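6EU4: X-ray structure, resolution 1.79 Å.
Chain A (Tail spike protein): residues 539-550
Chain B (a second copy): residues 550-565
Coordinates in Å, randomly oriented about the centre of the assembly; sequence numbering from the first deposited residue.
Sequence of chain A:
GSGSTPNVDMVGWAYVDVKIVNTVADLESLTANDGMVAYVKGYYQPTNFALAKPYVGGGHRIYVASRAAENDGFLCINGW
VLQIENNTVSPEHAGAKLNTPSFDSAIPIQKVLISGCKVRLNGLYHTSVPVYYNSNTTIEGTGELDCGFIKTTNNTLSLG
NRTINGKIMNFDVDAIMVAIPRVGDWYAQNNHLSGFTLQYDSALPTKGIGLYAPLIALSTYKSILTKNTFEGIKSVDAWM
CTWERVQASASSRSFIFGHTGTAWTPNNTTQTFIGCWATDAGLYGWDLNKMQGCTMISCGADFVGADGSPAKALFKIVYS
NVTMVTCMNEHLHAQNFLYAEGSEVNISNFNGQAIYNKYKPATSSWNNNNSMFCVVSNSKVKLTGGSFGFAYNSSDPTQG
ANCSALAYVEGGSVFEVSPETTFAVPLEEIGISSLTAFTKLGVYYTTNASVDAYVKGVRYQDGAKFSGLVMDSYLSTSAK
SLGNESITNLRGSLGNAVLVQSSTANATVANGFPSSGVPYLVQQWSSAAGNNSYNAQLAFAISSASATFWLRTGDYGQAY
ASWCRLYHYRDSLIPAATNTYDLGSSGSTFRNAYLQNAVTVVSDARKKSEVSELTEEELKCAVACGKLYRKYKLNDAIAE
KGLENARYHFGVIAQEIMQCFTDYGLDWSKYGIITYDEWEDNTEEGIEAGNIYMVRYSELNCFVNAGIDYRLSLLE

Chain A, residues 539-550: AFAISSASATFW
Chain B (550-565) WLRTGDYGQAYASWCR

Two copies of the tail spike protein meet through hairpins whose polar contacts run through water. In chain A, strands 539-542 and 547-550 pair antiparallel, with Ala541(A) N to Thr548(A) O at 3.0 Å, and Ser543(A) N to Ser546(A) O, 2.9 Å, closes the loop. In chain B, strand 550-554 pairs with 564-565 through Leu551(B) N to Cys564(B) O, 2.9 Å; a type II turn from Asp555(B) to Gln558(B) places Gly557(B) at phi 77°, which favours glycine. Strand 550-554 runs at 49° to 539-542 and 127° to 547-550, with axes about 8 Å apart. That spacing leaves room for side chains, and CA pairs set the register: Ser544(A) CA to Asp555(B) CA 5.4 Å, Ala547(A) CA to Thr553(B) CA 6.5 Å, Phe549(A) CA to Leu551(B) CA 8.4 Å.

The apolar packing follows strand alternation: Phe540(A), Ile542(A), Ala547(A) and Phe549(A) point toward chain B, and Leu551(B) and Thr553(B) answer. Leu551(B) (m, t) lays CD1 over one face of the Phe549(A) ring (chi1 m, chi2 -74°), 3.9 Å from its centroid, a CH-pi contact, while its CD2 sits 4.0 Å from Phe540(A) CE1 at that ring's edge. Cys564(B) SG approaches the Phe549(A) edge, 3.9 Å from CE2. Thr553(B), chi1 p, sets CG2 3.5 Å from Phe540(A) CD1 and OG1 3.3 Å from Ala547(A) CB. Ile542(A) (m, t) brings CG2 to 3.6 Å from Asp555(B) CA.

No direct hydrogen bond crosses; waters bridge instead. Water 1 donates to Ile542(A) O (2.9 Å) and Asp555(B) OD2 (2.6 Å), with Asp555(B) at chi1 t. Water 2 joins Ser543(A) O (2.8 Å) to Thr553(B) OG1 (2.7 Å). Water 3 accepts from Asp555(B) N (2.9 Å) and lies 2.8 Å from Ser544(A) O. Water 4 donates to Ala545(A) O (2.8 Å) and accepts from Ser562(B) N (3.0 Å).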

ATOM      1  N   ALA A 539     -27.621  37.350  14.876  1.00 15.09           N
ATOM      2  CA  ALA A 539     -26.881  38.311  14.062  1.00 16.45           C
ATOM      3  C   ALA A 539     -26.280  39.401  14.936  1.00 17.17           C
ATOM      4  O   ALA A 539     -26.977  39.993  15.773  1.00 17.86           O
ATOM      5  CB  ALA A 539     -27.775  38.941  12.995  1.00 18.61           C
ATOM      6  N   PHE A 540     -24.975  39.650  14.732  1.00 16.28           N
ATOM      7  CA  PHE A 540     -24.246  40.750  15.346  1.00 16.47           C
ATOM      8  C   PHE A 540     -24.047  41.832  14.289  1.00 19.37           C
ATOM      9  O   PHE A 540     -23.250  41.657  13.361  1.00 18.68           O
ATOM     10  CB  PHE A 540     -22.889  40.285  15.871  1.00 17.62           C
ATOM     11  CG  PHE A 540     -22.972  39.274  16.977  1.00 16.73           C
ATOM     12  CD1 PHE A 540     -23.062  39.691  18.296  1.00 17.94           C
ATOM     13  CD2 PHE A 540     -22.931  37.915  16.713  1.00 18.64           C
ATOM     14  CE1 PHE A 540     -23.132  38.776  19.330  1.00 18.16           C
ATOM     15  CE2 PHE A 540     -22.996  36.991  17.759  1.00 16.70           C
ATOM     16  CZ  PHE A 540     -23.089  37.424  19.060  1.00 17.16           C
ATOM     17  N   ALA A 541     -24.790  42.928  14.414  1.00 19.67           N
ATOM     18  CA  ALA A 541     -24.606  44.102  13.561  1.00 20.01           C
ATOM     19  C   ALA A 541     -23.511  44.957  14.180  1.00 20.97           C
ATOM     20  O   ALA A 541     -23.756  45.691  15.138  1.00 21.32           O
ATOM     21  CB  ALA A 541     -25.913  44.875  13.427  1.00 21.04           C
ATOM     22  N   ILE A 542     -22.305  44.898  13.609  1.00 20.88           N
ATOM     23  CA  ILE A 542     -21.089  45.362  14.274  1.00 20.47           C
ATOM     24  C   ILE A 542     -20.750  46.770  13.788  1.00 21.29           C
ATOM     25  O   ILE A 542     -20.384  46.969  12.625  1.00 23.24           O
ATOM     26  CB  ILE A 542     -19.922  44.397  14.028  1.00 20.91           C
ATOM     27  CG1 ILE A 542     -20.269  42.992  14.538  1.00 19.90           C
ATOM     28  CG2 ILE A 542     -18.638  44.926  14.683  1.00 21.52           C
ATOM     29  CD1 ILE A 542     -19.254  41.949  14.185  1.00 20.81           C
ATOM     30  N   SER A 543     -20.833  47.750  14.691  1.00 22.41           N
ATOM     31  CA  SER A 543     -20.309  49.087  14.467  1.00 24.38           C
ATOM     32  C   SER A 543     -18.954  49.206  15.170  1.00 24.65           C
ATOM     33  O   SER A 543     -18.481  48.274  15.823  1.00 24.01           O
ATOM     34  CB  SER A 543     -21.303  50.154  14.950  1.00 26.30           C
ATOM     35  OG  SER A 543     -22.508  50.113  14.188  1.00 27.31           O
ATOM     36  N   SER A 544     -18.320  50.374  15.045  1.00 26.06           N
ATOM     37  CA  SER A 544     -16.923  50.486  15.460  1.00 26.17           C
ATOM     38  C   SER A 544     -16.764  50.338  16.970  1.00 26.78           C
ATOM     39  O   SER A 544     -15.724  49.858  17.431  1.00 25.79           O
ATOM     40  CB  SER A 544     -16.332  51.820  15.000  1.00 29.34           C
ATOM     41  OG  SER A 544     -16.998  52.896  15.617  1.00 32.46           O
ATOM     42  N   ALA A 545     -17.771  50.748  17.750  1.00 25.85           N
ATOM     43  CA  ALA A 545     -17.674  50.677  19.203  1.00 26.59           C
ATOM     44  C   ALA A 545     -18.989  50.240  19.846  1.00 26.06           C
ATOM     45  O   ALA A 545     -19.224  50.542  21.021  1.00 27.20           O
ATOM     46  CB  ALA A 545     -17.220  52.027  19.768  1.00 29.44           C
ATOM     47  N   SER A 546     -19.840  49.529  19.115  1.00 25.96           N
ATOM     48  CA  SER A 546     -21.139  49.102  19.625  1.00 24.17           C
ATOM     49  C   SER A 546     -21.705  48.088  18.644  1.00 22.57           C
ATOM     50  O   SER A 546     -21.191  47.921  17.540  1.00 22.09           O
ATOM     51  CB  SER A 546     -22.097  50.282  19.787  1.00 27.11           C
ATOM     52  OG  SER A 546     -22.362  50.867  18.524  1.00 28.13           O
ATOM     53  N   ALA A 547     -22.775  47.414  19.062  1.00 21.99           N
ATOM     54  CA  ALA A 547     -23.499  46.503  18.187  1.00 22.55           C
ATOM     55  C   ALA A 547     -24.964  46.460  18.595  1.00 22.78           C
ATOM     56  O   ALA A 547     -25.334  46.844  19.710  1.00 24.79           O
ATOM     57  CB  ALA A 547     -22.910  45.088  18.228  1.00 20.79           C
ATOM     58  N   THR A 548     -25.795  46.001  17.665  1.00 20.74           N
ATOM     59  CA  THR A 548     -27.130  45.532  17.982  1.00 20.51           C
ATOM     60  C   THR A 548     -27.161  44.027  17.761  1.00 20.05           C
ATOM     61  O   THR A 548     -26.456  43.491  16.899  1.00 17.33           O
ATOM     62  CB  THR A 548     -28.215  46.240  17.142  1.00 22.01           C
ATOM     63  OG1 THR A 548     -27.913  46.159  15.744  1.00 21.81           O
ATOM     64  CG2 THR A 548     -28.333  47.704  17.550  1.00 24.46           C
ATOM     65  N   PHE A 549     -27.958  43.355  18.583  1.00 16.24           N
ATOM     66  CA  PHE A 549     -27.989  41.901  18.667  1.00 16.48           C
ATOM     67  C   PHE A 549     -29.392  41.424  18.308  1.00 15.96           C
ATOM     68  O   PHE A 549     -30.376  41.930  18.852  1.00 17.07           O
ATOM     69  CB  PHE A 549     -27.618  41.441  20.073  1.00 16.25           C
ATOM     70  CG  PHE A 549     -26.405  42.129  20.652  1.00 17.46           C
ATOM     71  CD1 PHE A 549     -25.133  41.815  20.204  1.00 17.60           C
ATOM     72  CD2 PHE A 549     -26.530  43.051  21.687  1.00 19.21           C
ATOM     73  CE1 PHE A 549     -24.019  42.438  20.737  1.00 18.56           C
ATOM     74  CE2 PHE A 549     -25.409  43.666  22.225  1.00 20.20           C
ATOM     75  CZ  PHE A 549     -24.154  43.355  21.744  1.00 18.95           C
ATOM     76  N   TRP A 550     -29.480  40.418  17.433  1.00 16.80           N
ATOM     77  CA  TRP A 550     -30.737  40.049  16.804  1.00 15.97           C
ATOM     78  C   TRP A 550     -30.894  38.533  16.741  1.00 16.96           C
ATOM     79  O   TRP A 550     -29.937  37.822  16.409  1.00 17.41           O
ATOM     80  CB  TRP A 550     -30.807  40.587  15.377  1.00 17.28           C
ATOM     81  CG  TRP A 550     -30.622  42.076  15.230  1.00 18.74           C
ATOM     82  CD1 TRP A 550     -29.436  42.766  15.207  1.00 20.25           C
ATOM     83  CD2 TRP A 550     -31.654  43.048  15.043  1.00 19.25           C
ATOM     84  NE1 TRP A 550     -29.677  44.102  15.025  1.00 19.96           N
ATOM     85  CE2 TRP A 550     -31.028  44.302  14.910  1.00 21.10           C
ATOM     86  CE3 TRP A 550     -33.051  42.979  14.970  1.00 20.82           C
ATOM     87  CZ2 TRP A 550     -31.748  45.482  14.719  1.00 22.15           C
ATOM     88  CZ3 TRP A 550     -33.765  44.156  14.762  1.00 21.47           C
ATOM     89  CH2 TRP A 550     -33.109  45.391  14.653  1.00 23.36           C
TER
ATOM     90  N   TRP B 550     -23.891  37.708  28.818  1.00 13.17           N
ATOM     91  CA  TRP B 550     -23.218  38.882  28.282  1.00 14.77           C
ATOM     92  C   TRP B 550     -22.855  38.722  26.812  1.00 14.83           C
ATOM     93  O   TRP B 550     -22.405  37.656  26.384  1.00 14.25           O
ATOM     94  CB  TRP B 550     -21.931  39.167  29.052  1.00 15.50           C
ATOM     95  CG  TRP B 550     -22.093  39.278  30.510  1.00 15.67           C
ATOM     96  CD1 TRP B 550     -22.224  38.257  31.402  1.00 16.78           C
ATOM     97  CD2 TRP B 550     -22.125  40.483  31.266  1.00 16.10           C
ATOM     98  NE1 TRP B 550     -22.347  38.757  32.674  1.00 16.87           N
ATOM     99  CE2 TRP B 550     -22.279  40.124  32.618  1.00 18.61           C
ATOM    100  CE3 TRP B 550     -22.033  41.837  30.933  1.00 16.35           C
ATOM    101  CZ2 TRP B 550     -22.336  41.078  33.641  1.00 19.53           C
ATOM    102  CZ3 TRP B 550     -22.080  42.769  31.935  1.00 17.52           C
ATOM    103  CH2 TRP B 550     -22.244  42.387  33.277  1.00 19.36           C
ATOM    104  N   LEU B 551     -22.974  39.822  26.065  1.00 15.94           N
ATOM    105  CA  LEU B 551     -22.548  39.887  24.675  1.00 16.08           C
ATOM    106  C   LEU B 551     -21.606  41.064  24.445  1.00 16.70           C
ATOM    107  O   LEU B 551     -21.791  42.150  25.010  1.00 16.21           O
ATOM    108  CB  LEU B 551     -23.748  40.039  23.734  1.00 15.94           C
ATOM    109  CG  LEU B 551     -24.722  38.871  23.644  1.00 14.96           C
ATOM    110  CD1 LEU B 551     -25.916  39.267  22.790  1.00 17.12           C
ATOM    111  CD2 LEU B 551     -24.036  37.627  23.066  1.00 16.56           C
ATOM    112  N   ARG B 552     -20.613  40.863  23.579  1.00 16.86           N
ATOM    113  CA  ARG B 552     -19.845  41.991  23.070  1.00 16.34           C
ATOM    114  C   ARG B 552     -19.336  41.678  21.670  1.00 16.21           C
ATOM    115  O   ARG B 552     -19.251  40.520  21.261  1.00 17.36           O
ATOM    116  CB  ARG B 552     -18.663  42.363  23.988  1.00 17.28           C
ATOM    117  CG  ARG B 552     -17.526  41.344  24.020  1.00 17.89           C
ATOM    118  CD  ARG B 552     -16.313  41.891  24.779  1.00 19.10           C
ATOM    119  NE  ARG B 552     -15.274  40.885  24.935  1.00 18.64           N
ATOM    120  CZ  ARG B 552     -14.128  41.084  25.573  1.00 19.10           C
ATOM    121  NH1 ARG B 552     -13.842  42.270  26.113  1.00 20.62           N
ATOM    122  NH2 ARG B 552     -13.264  40.093  25.664  1.00 18.84           N
ATOM    123  N   THR B 553     -18.940  42.734  20.965  1.00 17.30           N
ATOM    124  CA  THR B 553     -18.454  42.634  19.598  1.00 17.40           C
ATOM    125  C   THR B 553     -17.147  43.399  19.460  1.00 19.43           C
ATOM    126  O   THR B 553     -16.891  44.366  20.190  1.00 21.23           O
ATOM    127  CB  THR B 553     -19.456  43.186  18.586  1.00 17.99           C
ATOM    128  OG1 THR B 553     -19.757  44.552  18.879  1.00 18.86           O
ATOM    129  CG2 THR B 553     -20.747  42.354  18.607  1.00 18.14           C
ATOM    130  N   GLY B 554     -16.338  42.961  18.496  1.00 17.85           N
ATOM    131  CA  GLY B 554     -15.138  43.673  18.113  1.00 19.07           C
ATOM    132  C   GLY B 554     -15.089  43.866  16.615  1.00 18.86           C
ATOM    133  O   GLY B 554     -15.077  42.896  15.848  1.00 20.67           O
ATOM    134  N   ASP B 555     -15.092  45.118  16.189  1.00 19.09           N
ATOM    135  CA  ASP B 555     -15.026  45.436  14.771  1.00 20.94           C
ATOM    136  C   ASP B 555     -13.618  45.148  14.251  1.00 23.49           C
ATOM    137  O   ASP B 555     -12.640  45.157  15.003  1.00 21.86           O
ATOM    138  CB  ASP B 555     -15.413  46.912  14.560  1.00 23.97           C
ATOM    139  CG  ASP B 555     -15.795  47.246  13.115  1.00 29.07           C
ATOM    140  OD1 ASP B 555     -15.833  46.342  12.255  1.00 27.66           O
ATOM    141  OD2 ASP B 555     -16.066  48.445  12.856  1.00 31.34           O
ATOM    142  N   TYR B 556     -13.528  44.857  12.956  1.00 23.00           N
ATOM    143  CA  TYR B 556     -12.241  44.624  12.312  1.00 23.77           C
ATOM    144  C   TYR B 556     -11.337  45.836  12.504  1.00 26.41           C
ATOM    145  O   TYR B 556     -11.699  46.965  12.144  1.00 26.17           O
ATOM    146  CB  TYR B 556     -12.469  44.338  10.827  1.00 25.52           C
ATOM    147  CG  TYR B 556     -11.271  43.854  10.041  1.00 27.86           C
ATOM    148  CD1 TYR B 556     -10.384  44.754   9.464  1.00 31.12           C
ATOM    149  CD2 TYR B 556     -11.058  42.495   9.829  1.00 26.94           C
ATOM    150  CE1 TYR B 556      -9.300  44.316   8.718  1.00 32.23           C
ATOM    151  CE2 TYR B 556      -9.969  42.046   9.082  1.00 28.19           C
ATOM    152  CZ  TYR B 556      -9.105  42.957   8.532  1.00 31.77           C
ATOM    153  OH  TYR B 556      -8.029  42.510   7.796  1.00 34.35           O
ATOM    154  N   GLY B 557     -10.164  45.607  13.086  1.00 27.81           N
ATOM    155  CA  GLY B 557      -9.231  46.690  13.321  1.00 28.73           C
ATOM    156  C   GLY B 557      -9.565  47.596  14.489  1.00 28.79           C
ATOM    157  O   GLY B 557      -8.955  48.666  14.609  1.00 28.95           O
ATOM    158  N   GLN B 558     -10.495  47.201  15.359  1.00 28.24           N
ATOM    159  CA  GLN B 558     -10.892  47.997  16.513  1.00 28.05           C
ATOM    160  C   GLN B 558     -10.863  47.134  17.765  1.00 26.66           C
ATOM    161  O   GLN B 558     -11.028  45.913  17.702  1.00 25.94           O
ATOM    162  CB  GLN B 558     -12.314  48.573  16.359  1.00 27.84           C
ATOM    163  CG  GLN B 558     -12.564  49.376  15.084  1.00 29.57           C
ATOM    164  CD  GLN B 558     -11.908  50.746  15.114  1.00 36.49           C
ATOM    165  OE1 GLN B 558     -11.398  51.188  16.148  1.00 36.95           O
ATOM    166  NE2 GLN B 558     -11.926  51.427  13.978  1.00 39.89           N
ATOM    167  N   ALA B 559     -10.690  47.790  18.912  1.00 24.70           N
ATOM    168  CA  ALA B 559     -10.825  47.112  20.196  1.00 24.23           C
ATOM    169  C   ALA B 559     -12.263  46.635  20.400  1.00 22.52           C
ATOM    170  O   ALA B 559     -13.210  47.185  19.838  1.00 23.69           O
ATOM    171  CB  ALA B 559     -10.439  48.045  21.343  1.00 25.95           C
ATOM    172  N   TYR B 560     -12.419  45.605  21.233  1.00 21.96           N
ATOM    173  CA  TYR B 560     -13.749  45.149  21.622  1.00 20.82           C
ATOM    174  C   TYR B 560     -14.557  46.310  22.184  1.00 23.82           C
ATOM    175  O   TYR B 560     -14.039  47.152  22.925  1.00 23.28           O
ATOM    176  CB  TYR B 560     -13.662  44.048  22.685  1.00 20.62           C
ATOM    177  CG  TYR B 560     -13.530  42.631  22.175  1.00 18.71           C
ATOM    178  CD1 TYR B 560     -14.594  41.986  21.572  1.00 19.50           C
ATOM    179  CD2 TYR B 560     -12.348  41.929  22.338  1.00 22.18           C
ATOM    180  CE1 TYR B 560     -14.472  40.672  21.117  1.00 19.26           C
ATOM    181  CE2 TYR B 560     -12.217  40.616  21.890  1.00 20.57           C
ATOM    182  CZ  TYR B 560     -13.277  40.001  21.283  1.00 20.03           C
ATOM    183  OH  TYR B 560     -13.154  38.705  20.851  1.00 19.92           O
ATOM    184  N   ALA B 561     -15.833  46.347  21.824  1.00 21.32           N
ATOM    185  CA  ALA B 561     -16.781  47.240  22.468  1.00 22.05           C
ATOM    186  C   ALA B 561     -17.142  46.719  23.863  1.00 21.67           C
ATOM    187  O   ALA B 561     -16.800  45.602  24.248  1.00 21.33           O
ATOM    188  CB  ALA B 561     -18.029  47.382  21.599  1.00 22.39           C
ATOM    189  N   SER B 562     -17.848  47.553  24.629  1.00 23.71           N
ATOM    190  CA  SER B 562     -18.193  47.214  26.004  1.00 22.63           C
ATOM    191  C   SER B 562     -19.104  45.990  26.076  1.00 20.71           C
ATOM    192  O   SER B 562     -19.965  45.771  25.216  1.00 22.16           O
ATOM    193  CB  SER B 562     -18.905  48.387  26.680  1.00 23.02           C
ATOM    194  OG  SER B 562     -18.070  49.521  26.789  1.00 26.37           O
ATOM    195  N   TRP B 563     -18.933  45.214  27.147  1.00 18.68           N
ATOM    196  CA  TRP B 563     -19.827  44.087  27.424  1.00 18.00           C
ATOM    197  C   TRP B 563     -21.261  44.545  27.706  1.00 19.57           C
ATOM    198  O   TRP B 563     -21.489  45.552  28.379  1.00 21.16           O
ATOM    199  CB  TRP B 563     -19.330  43.310  28.642  1.00 18.80           C
ATOM    200  CG  TRP B 563     -18.202  42.351  28.450  1.00 18.54           C
ATOM    201  CD1 TRP B 563     -16.919  42.493  28.910  1.00 19.65           C
ATOM    202  CD2 TRP B 563     -18.257  41.084  27.806  1.00 18.00           C
ATOM    203  NE1 TRP B 563     -16.174  41.395  28.575  1.00 19.45           N
ATOM    204  CE2 TRP B 563     -16.969  40.512  27.896  1.00 18.68           C
ATOM    205  CE3 TRP B 563     -19.268  40.368  27.158  1.00 17.46           C
ATOM    206  CZ2 TRP B 563     -16.672  39.267  27.363  1.00 19.09           C
ATOM    207  CZ3 TRP B 563     -18.970  39.137  26.626  1.00 16.31           C
ATOM    208  CH2 TRP B 563     -17.683  38.592  26.743  1.00 17.44           C
ATOM    209  N   CYS B 564     -22.236  43.753  27.248  1.00 18.64           N
ATOM    210  CA  CYS B 564     -23.660  44.064  27.370  1.00 17.83           C
ATOM    211  C   CYS B 564     -24.352  42.919  28.101  1.00 18.42           C
ATOM    212  O   CYS B 564     -24.403  41.800  27.587  1.00 17.89           O
ATOM    213  CB  CYS B 564     -24.295  44.259  25.991  1.00 19.15           C
ATOM    214  SG  CYS B 564     -23.607  45.661  25.057  1.00 20.71           S
ATOM    215  N   ARG B 565     -24.900  43.204  29.287  1.00 17.80           N
ATOM    216  CA  ARG B 565     -25.651  42.217  30.060  1.00 17.46           C
ATOM    217  C   ARG B 565     -27.088  42.134  29.549  1.00 16.06           C
ATOM    218  O   ARG B 565     -27.792  43.148  29.497  1.00 17.77           O
ATOM    219  CB  ARG B 565     -25.630  42.611  31.540  1.00 18.74           C
ATOM    220  CG  ARG B 565     -26.340  41.653  32.484  1.00 20.54           C
ATOM    221  CD  ARG B 565     -26.127  42.060  33.930  1.00 25.28           C
ATOM    222  NE  ARG B 565     -27.135  41.503  34.827  1.00 29.38           N
ATOM    223  CZ  ARG B 565     -27.012  41.438  36.158  1.00 31.77           C
ATOM    224  NH1 ARG B 565     -25.908  41.880  36.753  1.00 32.91           N
ATOM    225  NH2 ARG B 565     -27.995  40.932  36.902  1.00 28.98           N
TER
HETATM  226  O   HOH W   1     -18.363  48.782  11.620  1.00 26.90           O
HETATM  227  O   HOH W   2     -18.137  46.491  17.909  1.00 20.87           O
HETATM  228  O   HOH W   3     -15.363  47.240  18.204  1.00 21.75           O
HETATM  229  O   HOH W   4     -17.853  50.274  23.451  1.00 31.13           O